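Local structure of MucR Phosphodiesterase (5M1T) at residues Arg106-Leu112 with His146-His152. The protein belongs to the EAL-domain family of bacterial phosphodiesterases and is modelled here with a bound C2E ligand and magnesium ions. Numbering follows the deposited sequence.
Sequences RQMRLWL and HSLEPSH
R109 reaches from helix 93-113 to the loop 146-152, where its NH1 meets S147 O and E149 OE1. The loop joins helix 135-145 to strand 153-158 in the EAL domain, a variant of the TIM barrel. It opens with a Schellman motif: S147, with positive phi, is the C-prime residue that ends helix 135-145.

The R109 chain leaves with CG anti to the backbone N (chi1 -175°), then bends at chi2 and chi3. These bends bring NH1 to within 2.7 Å of S147 O. The same NH1 forms a salt bridge with E149 OE1 at 3.0 Å, meeting it from above the carboxylate plane. Both hydrogen bonds are bent, with N-H...acceptor angles near 130°. Thus one nitrogen links the helix to both a loop carbonyl and a loop carboxylate. NH2 of the same group forms a salt bridge with D113, one turn further along the same helix, so the guanidinium is held by one acid of its own helix and one of the loop.

Nearer the start of the segment, R106 crosses the H146 ring obliquely. Its CB lies 3.5 Å from H146 CE1, and its backbone N sits over the ring centre. The charged end of R106 turns away to E103, while H146 NE2 is hydrogen-bonded to D102. Both polar partners therefore belong to helix 93-113.

Beside R109, M108 and L112 make the apolar part of the contact. The CG of M108 rests 3.8 Å from L148 CD1. L112 CD1 packs tightly on L148 CD1, at 3.4 Å, touches the H152 ring, and also lies over one guanidinium face of R109, toward its rim. H152 ND1 is hydrogen-bonded to N120, at the start of strand 120-124. The other methyl of L112, CD2, makes a CH-pi contact over one face of H152, 3.8 Å from the ring centroid.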
ATOM      1  N   ARG A 106     -22.532   4.231   5.465  1.00 25.93           N
ATOM      2  CA  ARG A 106     -23.991   4.119   5.448  1.00 26.48           C
ATOM      3  C   ARG A 106     -24.538   4.653   6.750  1.00 26.10           C
ATOM      4  O   ARG A 106     -25.486   5.463   6.779  1.00 25.48           O
ATOM      5  CB  ARG A 106     -24.415   2.668   5.286  1.00 28.01           C
ATOM      6  CG  ARG A 106     -25.896   2.497   4.933  1.00 29.97           C
ATOM      7  CD  ARG A 106     -26.348   1.038   4.881  1.00 32.13           C
ATOM      8  NE  ARG A 106     -26.181   0.352   6.162  1.00 34.12           N
ATOM      9  CZ  ARG A 106     -27.012   0.458   7.213  1.00 37.04           C
ATOM     10  NH1 ARG A 106     -28.115   1.197   7.155  1.00 38.71           N
ATOM     11  NH2 ARG A 106     -26.738  -0.191   8.348  1.00 38.07           N
ATOM     12  N   GLN A 107     -23.926   4.204   7.836  1.00 25.37           N
ATOM     13  CA  GLN A 107     -24.334   4.616   9.156  1.00 26.17           C
ATOM     14  C   GLN A 107     -24.177   6.117   9.405  1.00 26.97           C
ATOM     15  O   GLN A 107     -25.070   6.747   9.989  1.00 26.84           O
ATOM     16  CB  GLN A 107     -23.565   3.841  10.206  1.00 26.22           C
ATOM     17  CG  GLN A 107     -24.160   3.968  11.580  1.00 26.97           C
ATOM     18  CD  GLN A 107     -25.599   3.451  11.643  1.00 27.59           C
ATOM     19  OE1 GLN A 107     -25.886   2.314  11.265  1.00 27.94           O
ATOM     20  NE2 GLN A 107     -26.495   4.287  12.106  1.00 27.70           N
ATOM     21  N   MET A 108     -23.052   6.690   8.985  1.00 26.82           N
ATOM     22  CA  MET A 108     -22.829   8.113   9.199  1.00 28.39           C
ATOM     23  C   MET A 108     -23.882   8.934   8.441  1.00 29.12           C
ATOM     24  O   MET A 108     -24.476   9.874   8.997  1.00 29.46           O
ATOM     25  CB  MET A 108     -21.405   8.502   8.791  1.00 29.61           C
ATOM     26  CG  MET A 108     -20.982   9.923   9.178  1.00 30.98           C
ATOM     27  SD  MET A 108     -21.178  10.428  10.918  1.00 32.85           S
ATOM     28  CE  MET A 108     -20.267   9.179  11.710  1.00 31.25           C
ATOM     29  N   ARG A 109     -24.120   8.570   7.168  1.00 28.53           N
ATOM     30  CA  ARG A 109     -25.171   9.184   6.383  1.00 28.29           C
ATOM     31  C   ARG A 109     -26.507   9.171   7.135  1.00 27.74           C
ATOM     32  O   ARG A 109     -27.139  10.196   7.279  1.00 27.61           O
ATOM     33  CB  ARG A 109     -25.296   8.472   5.045  1.00 28.49           C
ATOM     34  CG  ARG A 109     -26.280   9.082   4.053  1.00 29.16           C
ATOM     35  CD  ARG A 109     -25.825  10.420   3.484  1.00 29.36           C
ATOM     36  NE  ARG A 109     -26.408  11.544   4.199  1.00 30.20           N
ATOM     37  CZ  ARG A 109     -25.871  12.766   4.288  1.00 30.89           C
ATOM     38  NH1 ARG A 109     -24.696  13.040   3.730  1.00 30.96           N
ATOM     39  NH2 ARG A 109     -26.505  13.728   4.964  1.00 30.69           N
ATOM     40  N   LEU A 110     -26.917   8.002   7.602  1.00 27.58           N
ATOM     41  CA  LEU A 110     -28.155   7.831   8.355  1.00 28.43           C
ATOM     42  C   LEU A 110     -28.223   8.777   9.585  1.00 29.34           C
ATOM     43  O   LEU A 110     -29.210   9.505   9.812  1.00 29.33           O
ATOM     44  CB  LEU A 110     -28.275   6.364   8.772  1.00 28.70           C
ATOM     45  CG  LEU A 110     -29.545   5.857   9.453  1.00 30.21           C
ATOM     46  CD1 LEU A 110     -30.781   6.272   8.677  1.00 31.66           C
ATOM     47  CD2 LEU A 110     -29.579   4.340   9.516  1.00 29.82           C
ATOM     48  N   TRP A 111     -27.140   8.801  10.347  1.00 29.34           N
ATOM     49  CA  TRP A 111     -27.019   9.702  11.473  1.00 30.24           C
ATOM     50  C   TRP A 111     -27.090  11.157  11.093  1.00 30.72           C
ATOM     51  O   TRP A 111     -27.710  11.931  11.818  1.00 30.44           O
ATOM     52  CB  TRP A 111     -25.709   9.473  12.219  1.00 30.09           C
ATOM     53  CG  TRP A 111     -25.711   8.233  13.051  1.00 30.55           C
ATOM     54  CD1 TRP A 111     -26.794   7.649  13.633  1.00 31.21           C
ATOM     55  CD2 TRP A 111     -24.570   7.444  13.429  1.00 29.83           C
ATOM     56  NE1 TRP A 111     -26.402   6.544  14.344  1.00 31.12           N
ATOM     57  CE2 TRP A 111     -25.046   6.393  14.233  1.00 29.97           C
ATOM     58  CE3 TRP A 111     -23.196   7.527  13.156  1.00 29.80           C
ATOM     59  CZ2 TRP A 111     -24.201   5.427  14.785  1.00 29.88           C
ATOM     60  CZ3 TRP A 111     -22.356   6.578  13.700  1.00 29.79           C
ATOM     61  CH2 TRP A 111     -22.866   5.532  14.508  1.00 29.76           C
ATOM     62  N   LEU A 112     -26.398  11.553  10.025  1.00 31.02           N
ATOM     63  CA  LEU A 112     -26.460  12.946   9.571  1.00 31.45           C
ATOM     64  C   LEU A 112     -27.907  13.328   9.194  1.00 31.62           C
ATOM     65  O   LEU A 112     -28.384  14.428   9.494  1.00 32.13           O
ATOM     66  CB  LEU A 112     -25.532  13.186   8.385  1.00 31.33           C
ATOM     67  CG  LEU A 112     -24.040  13.267   8.659  1.00 31.22           C
ATOM     68  CD1 LEU A 112     -23.281  13.198   7.346  1.00 31.32           C
ATOM     69  CD2 LEU A 112     -23.687  14.541   9.382  1.00 32.01           C
ATOM     70  N   HIS A 146     -22.769   6.583  -0.737  1.00 31.41           N
ATOM     71  CA  HIS A 146     -23.646   6.948   0.382  1.00 30.18           C
ATOM     72  C   HIS A 146     -23.848   8.448   0.507  1.00 29.84           C
ATOM     73  O   HIS A 146     -24.305   8.913   1.530  1.00 30.37           O
ATOM     74  CB  HIS A 146     -23.054   6.378   1.677  1.00 29.71           C
ATOM     75  CG  HIS A 146     -23.039   4.883   1.701  1.00 29.01           C
ATOM     76  ND1 HIS A 146     -24.173   4.131   1.916  1.00 28.81           N
ATOM     77  CD2 HIS A 146     -22.044   4.001   1.452  1.00 28.53           C
ATOM     78  CE1 HIS A 146     -23.873   2.851   1.829  1.00 28.79           C
ATOM     79  NE2 HIS A 146     -22.583   2.745   1.563  1.00 28.54           N
ATOM     80  N   SER A 147     -23.478   9.200  -0.534  1.00 29.51           N
ATOM     81  CA  SER A 147     -23.594  10.672  -0.540  1.00 29.69           C
ATOM     82  C   SER A 147     -23.092  11.303   0.764  1.00 29.51           C
ATOM     83  O   SER A 147     -23.789  12.117   1.407  1.00 29.79           O
ATOM     84  CB  SER A 147     -25.049  11.082  -0.786  1.00 29.36           C
ATOM     85  OG  SER A 147     -25.587  10.318  -1.826  1.00 28.27           O
ATOM     86  N   LEU A 148     -21.880  10.941   1.144  1.00 28.78           N
ATOM     87  CA  LEU A 148     -21.339  11.342   2.439  1.00 29.48           C
ATOM     88  C   LEU A 148     -20.214  12.349   2.260  1.00 30.01           C
ATOM     89  O   LEU A 148     -19.228  12.067   1.585  1.00 31.35           O
ATOM     90  CB  LEU A 148     -20.839  10.112   3.210  1.00 28.54           C
ATOM     91  CG  LEU A 148     -20.268  10.431   4.607  1.00 28.69           C
ATOM     92  CD1 LEU A 148     -21.305  11.024   5.566  1.00 28.20           C
ATOM     93  CD2 LEU A 148     -19.639   9.186   5.180  1.00 28.48           C
ATOM     94  N   GLU A 149     -20.361  13.516   2.852  1.00 29.98           N
ATOM     95  CA  GLU A 149     -19.319  14.525   2.789  1.00 31.03           C
ATOM     96  C   GLU A 149     -18.037  13.976   3.392  1.00 30.17           C
ATOM     97  O   GLU A 149     -18.073  13.379   4.464  1.00 29.66           O
ATOM     98  CB  GLU A 149     -19.745  15.794   3.541  1.00 32.27           C
ATOM     99  CG  GLU A 149     -21.049  16.369   3.024  1.00 33.36           C
ATOM    100  CD  GLU A 149     -22.265  15.801   3.767  1.00 34.12           C
ATOM    101  OE1 GLU A 149     -22.229  14.642   4.240  1.00 31.93           O
ATOM    102  OE2 GLU A 149     -23.260  16.548   3.910  1.00 37.42           O
ATOM    103  N   PRO A 150     -16.900  14.187   2.718  1.00 30.33           N
ATOM    104  CA  PRO A 150     -15.662  13.536   3.135  1.00 29.93           C
ATOM    105  C   PRO A 150     -15.180  13.975   4.507  1.00 29.57           C
ATOM    106  O   PRO A 150     -14.511  13.211   5.152  1.00 29.25           O
ATOM    107  CB  PRO A 150     -14.673  13.948   2.054  1.00 30.20           C
ATOM    108  CG  PRO A 150     -15.522  14.234   0.858  1.00 30.55           C
ATOM    109  CD  PRO A 150     -16.688  14.956   1.481  1.00 31.38           C
ATOM    110  N   SER A 151     -15.561  15.169   4.951  1.00 29.61           N
ATOM    111  CA  SER A 151     -15.176  15.672   6.260  1.00 29.64           C
ATOM    112  C   SER A 151     -15.805  14.882   7.417  1.00 28.32           C
ATOM    113  O   SER A 151     -15.352  15.011   8.547  1.00 28.23           O
ATOM    114  CB  SER A 151     -15.523  17.159   6.411  1.00 30.53           C
ATOM    115  OG  SER A 151     -16.907  17.398   6.129  1.00 32.48           O
ATOM    116  N   HIS A 152     -16.812  14.046   7.143  1.00 27.05           N
ATOM    117  CA  HIS A 152     -17.433  13.249   8.206  1.00 25.78           C
ATOM    118  C   HIS A 152     -16.817  11.859   8.387  1.00 24.67           C
ATOM    119  O   HIS A 152     -17.277  11.067   9.220  1.00 23.53           O
ATOM    120  CB  HIS A 152     -18.923  13.159   7.975  1.00 26.69           C
ATOM    121  CG  HIS A 152     -19.637  14.443   8.262  1.00 27.42           C
ATOM    122  ND1 HIS A 152     -19.606  15.044   9.505  1.00 28.09           N
ATOM    123  CD2 HIS A 152     -20.369  15.255   7.471  1.00 27.92           C
ATOM    124  CE1 HIS A 152     -20.289  16.174   9.467  1.00 28.26           C
ATOM    125  NE2 HIS A 152     -20.766  16.322   8.246  1.00 28.73           N
TER